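Local coordinates for uncharacterized protein (PDB 4ZKQ) that probably binds chemokines of the host as a herpesvirus-encoded decoy receptor, at residues A[14-26]-A[209-221]. Residues are numbered along the deposited sequence; the frame is centred on the assembly and turned at random.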
# COMPACT_ATOMS: atom_id res chain seq x y z
N ALA A 14 -11.19 -11.69 21.14
CA ALA A 14 -11.54 -10.44 20.46
C ALA A 14 -11.30 -9.24 21.36
O ALA A 14 -10.64 -8.28 20.96
CB ALA A 14 -13.00 -10.48 20.00
N SER A 15 -11.83 -9.31 22.58
CA SER A 15 -11.76 -8.20 23.53
C SER A 15 -10.32 -7.81 23.90
O SER A 15 -10.07 -6.66 24.27
CB SER A 15 -12.52 -8.57 24.81
OG SER A 15 -13.91 -8.35 24.67
N LYS A 16 -9.40 -8.76 23.80
CA LYS A 16 -8.04 -8.57 24.30
C LYS A 16 -7.09 -7.91 23.30
O LYS A 16 -6.03 -7.41 23.67
CB LYS A 16 -7.45 -9.92 24.73
CG LYS A 16 -6.93 -10.76 23.57
CD LYS A 16 -6.59 -12.17 24.03
CE LYS A 16 -7.82 -12.88 24.58
NZ LYS A 16 -7.53 -14.27 25.01
N VAL A 17 -7.47 -7.93 22.02
CA VAL A 17 -6.66 -7.32 20.97
C VAL A 17 -6.43 -5.84 21.28
O VAL A 17 -7.32 -5.17 21.80
CB VAL A 17 -7.33 -7.46 19.59
CG1 VAL A 17 -6.43 -6.90 18.50
CG2 VAL A 17 -7.64 -8.92 19.30
N SER A 18 -5.24 -5.33 20.97
CA SER A 18 -4.98 -3.91 21.15
C SER A 18 -5.99 -3.06 20.40
O SER A 18 -6.40 -3.40 19.29
CB SER A 18 -3.58 -3.53 20.66
OG SER A 18 -3.42 -2.12 20.70
N SER A 19 -6.40 -1.96 21.02
CA SER A 19 -7.37 -1.03 20.42
C SER A 19 -6.66 0.16 19.79
O SER A 19 -7.31 1.11 19.34
CB SER A 19 -8.35 -0.54 21.48
OG SER A 19 -7.65 0.11 22.54
N ARG A 20 -5.33 0.11 19.76
CA ARG A 20 -4.51 1.24 19.33
C ARG A 20 -3.63 0.89 18.11
O ARG A 20 -2.54 1.44 17.93
CB ARG A 20 -3.66 1.74 20.51
CG ARG A 20 -4.47 2.43 21.61
CD ARG A 20 -3.66 2.69 22.89
NE ARG A 20 -3.05 1.46 23.39
CZ ARG A 20 -3.73 0.43 23.87
NH1 ARG A 20 -5.05 0.45 23.96
NH2 ARG A 20 -3.07 -0.65 24.28
N LEU A 21 -4.14 -0.01 17.28
CA LEU A 21 -3.45 -0.43 16.05
C LEU A 21 -3.94 0.35 14.83
O LEU A 21 -4.91 1.10 14.92
CB LEU A 21 -3.66 -1.92 15.83
CG LEU A 21 -3.25 -2.82 17.00
CD1 LEU A 21 -3.53 -4.26 16.65
CD2 LEU A 21 -1.77 -2.63 17.35
N LEU A 22 -3.27 0.18 13.70
CA LEU A 22 -3.74 0.76 12.45
C LEU A 22 -5.13 0.25 12.13
O LEU A 22 -5.46 -0.89 12.47
CB LEU A 22 -2.80 0.43 11.28
CG LEU A 22 -1.32 0.75 11.43
CD1 LEU A 22 -0.56 0.23 10.23
CD2 LEU A 22 -1.08 2.24 11.60
N THR A 23 -5.94 1.07 11.47
CA THR A 23 -7.24 0.64 10.99
C THR A 23 -7.45 1.19 9.59
O THR A 23 -6.73 2.09 9.15
CB THR A 23 -8.40 1.10 11.91
OG1 THR A 23 -8.43 2.53 11.96
CG2 THR A 23 -8.23 0.56 13.33
N GLN A 24 -8.44 0.65 8.89
CA GLN A 24 -8.73 1.13 7.55
C GLN A 24 -10.22 1.29 7.29
O GLN A 24 -11.04 0.58 7.87
CB GLN A 24 -8.11 0.19 6.51
CG GLN A 24 -8.67 -1.24 6.53
CD GLN A 24 -8.12 -2.09 5.41
OE1 GLN A 24 -6.92 -2.07 5.14
NE2 GLN A 24 -8.99 -2.83 4.74
N ASP A 25 -10.53 2.27 6.45
CA ASP A 25 -11.86 2.43 5.86
C ASP A 25 -11.78 2.13 4.38
O ASP A 25 -10.82 2.56 3.72
CB ASP A 25 -12.39 3.86 6.03
CG ASP A 25 -12.69 4.22 7.47
OD1 ASP A 25 -12.94 3.30 8.28
OD2 ASP A 25 -12.67 5.42 7.78
N ILE A 26 -12.77 1.44 3.85
CA ILE A 26 -12.99 1.42 2.40
C ILE A 26 -13.87 2.61 2.06
O ILE A 26 -14.89 2.85 2.69
CB ILE A 26 -13.66 0.12 1.92
CG1 ILE A 26 -12.97 -1.10 2.52
CG2 ILE A 26 -13.67 0.06 0.38
CD1 ILE A 26 -11.48 -1.16 2.23
N ILE A 209 16.94 0.48 10.75
CA ILE A 209 15.69 0.75 11.46
C ILE A 209 14.71 -0.38 11.20
O ILE A 209 14.52 -0.79 10.06
CB ILE A 209 15.03 2.06 11.01
CG1 ILE A 209 16.00 3.24 11.12
CG2 ILE A 209 13.76 2.35 11.81
CD1 ILE A 209 15.98 4.10 9.89
N ALA A 210 14.09 -0.86 12.28
CA ALA A 210 12.99 -1.80 12.17
C ALA A 210 11.69 -1.04 12.38
O ALA A 210 11.54 -0.33 13.37
CB ALA A 210 13.13 -2.92 13.18
N THR A 211 10.77 -1.16 11.42
CA THR A 211 9.45 -0.55 11.53
C THR A 211 8.42 -1.67 11.55
O THR A 211 8.32 -2.44 10.60
CB THR A 211 9.16 0.41 10.35
OG1 THR A 211 10.09 1.50 10.39
CG2 THR A 211 7.73 0.98 10.45
N THR A 212 7.67 -1.77 12.64
CA THR A 212 6.63 -2.77 12.75
C THR A 212 5.27 -2.12 12.49
O THR A 212 4.90 -1.16 13.16
CB THR A 212 6.65 -3.46 14.13
OG1 THR A 212 7.96 -3.99 14.36
CG2 THR A 212 5.63 -4.60 14.20
N LEU A 213 4.56 -2.64 11.50
CA LEU A 213 3.23 -2.18 11.15
C LEU A 213 2.22 -3.20 11.65
O LEU A 213 2.29 -4.37 11.27
CB LEU A 213 3.10 -2.00 9.63
CG LEU A 213 4.10 -1.05 8.98
CD1 LEU A 213 4.02 -1.13 7.46
CD2 LEU A 213 3.87 0.38 9.44
N SER A 214 1.29 -2.77 12.49
CA SER A 214 0.28 -3.66 13.04
C SER A 214 -1.11 -3.09 12.81
O SER A 214 -1.41 -2.01 13.30
CB SER A 214 0.51 -3.88 14.54
OG SER A 214 1.85 -4.26 14.79
N LYS A 215 -1.93 -3.82 12.06
CA LYS A 215 -3.28 -3.39 11.74
C LYS A 215 -4.30 -4.34 12.34
O LYS A 215 -4.19 -5.57 12.20
CB LYS A 215 -3.48 -3.31 10.23
CG LYS A 215 -4.94 -3.10 9.82
CD LYS A 215 -5.08 -2.90 8.30
CE LYS A 215 -4.59 -1.52 7.86
NZ LYS A 215 -4.56 -1.38 6.36
N LYS A 216 -5.32 -3.78 12.97
CA LYS A 216 -6.43 -4.59 13.45
C LYS A 216 -7.39 -4.85 12.29
O LYS A 216 -8.16 -3.99 11.88
CB LYS A 216 -7.17 -3.92 14.61
CG LYS A 216 -8.34 -4.77 15.12
CD LYS A 216 -8.99 -4.18 16.36
CE LYS A 216 -10.15 -5.04 16.84
NZ LYS A 216 -10.94 -4.35 17.90
N ILE A 217 -7.31 -6.07 11.78
CA ILE A 217 -8.16 -6.50 10.68
C ILE A 217 -8.14 -8.02 10.69
O ILE A 217 -7.08 -8.63 10.89
CB ILE A 217 -7.67 -5.93 9.32
CG1 ILE A 217 -8.65 -6.26 8.19
CG2 ILE A 217 -6.28 -6.45 8.99
CD1 ILE A 217 -8.47 -5.39 6.96
N TYR A 218 -9.30 -8.64 10.53
CA TYR A 218 -9.35 -10.09 10.53
C TYR A 218 -9.03 -10.56 9.12
O TYR A 218 -9.83 -10.40 8.20
CB TYR A 218 -10.70 -10.63 10.99
CG TYR A 218 -10.60 -12.08 11.40
CD1 TYR A 218 -10.58 -13.09 10.44
CD2 TYR A 218 -10.47 -12.44 12.73
CE1 TYR A 218 -10.46 -14.42 10.81
CE2 TYR A 218 -10.35 -13.77 13.11
CZ TYR A 218 -10.35 -14.76 12.14
OH TYR A 218 -10.23 -16.08 12.50
N HIS A 219 -7.84 -11.14 8.95
CA HIS A 219 -7.35 -11.54 7.64
C HIS A 219 -7.33 -13.05 7.53
O HIS A 219 -7.07 -13.76 8.50
CB HIS A 219 -5.95 -10.97 7.40
CG HIS A 219 -4.95 -11.36 8.43
ND1 HIS A 219 -4.11 -12.45 8.29
CD2 HIS A 219 -4.65 -10.82 9.64
CE1 HIS A 219 -3.35 -12.56 9.36
NE2 HIS A 219 -3.65 -11.59 10.19
N ARG A 220 -7.64 -13.52 6.33
CA ARG A 220 -7.54 -14.94 5.99
C ARG A 220 -6.93 -15.05 4.60
O ARG A 220 -7.19 -14.22 3.72
CB ARG A 220 -8.91 -15.61 6.04
CG ARG A 220 -9.36 -15.90 7.46
CD ARG A 220 -10.75 -16.47 7.52
NE ARG A 220 -11.77 -15.47 7.25
CZ ARG A 220 -13.07 -15.64 7.46
NH1 ARG A 220 -13.52 -16.79 7.96
NH2 ARG A 220 -13.93 -14.67 7.18
N LEU A 221 -6.10 -16.07 4.42
CA LEU A 221 -5.46 -16.33 3.14
C LEU A 221 -5.79 -17.75 2.71
O LEU A 221 -5.64 -18.69 3.49
CB LEU A 221 -3.95 -16.13 3.24
CG LEU A 221 -3.17 -16.44 1.96
CD1 LEU A 221 -3.63 -15.57 0.80
CD2 LEU A 221 -1.69 -16.28 2.21
O HOH W 1 -9.48 -3.75 20.40
O HOH W 2 -9.04 -2.06 9.90
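Leu22 meets Lys215 in a single beta bridge: Leu22 N donates to Ser214 O at 2.9 Å, and Leu22 O accepts from Lys216 N at 2.9 Å. The bridge runs parallel, Leu22 reaching to the residues before and after Lys215, but the strands splay apart at once, with 53° between their directions. The CB of Lys215 rests on Leu22 CB, and Lys215 CG, turned anti to the backbone N (chi1 170°), lies 3.5 Å from Leu22 O. CD and CE then run past the amide oxygen of Gln24, the two side chains crossing at about a right angle, and the bend at chi3 brings Lys215 NZ onto a lone pair of Gln24 OE1, 2.7 Å away in the carbonyl plane. Asp78 and Thr56 also hold this buried ammonium. The other end of the amide, Gln24 NE2, sits 3.4 Å from Ile217 CD1 and donates to Glu384 and Ser385. Before the bridge, in the loop, a water links Val17 O to Lys216 NZ. Leu21 CB packs on Ser214 O, while its side chain also touches Val233 of strand 233-244. Strand 23-26 pairs antiparallel with strand 54-59 at one sheet's edge, so the bridge ties that sheet to the long, bent strand 206-223 of another.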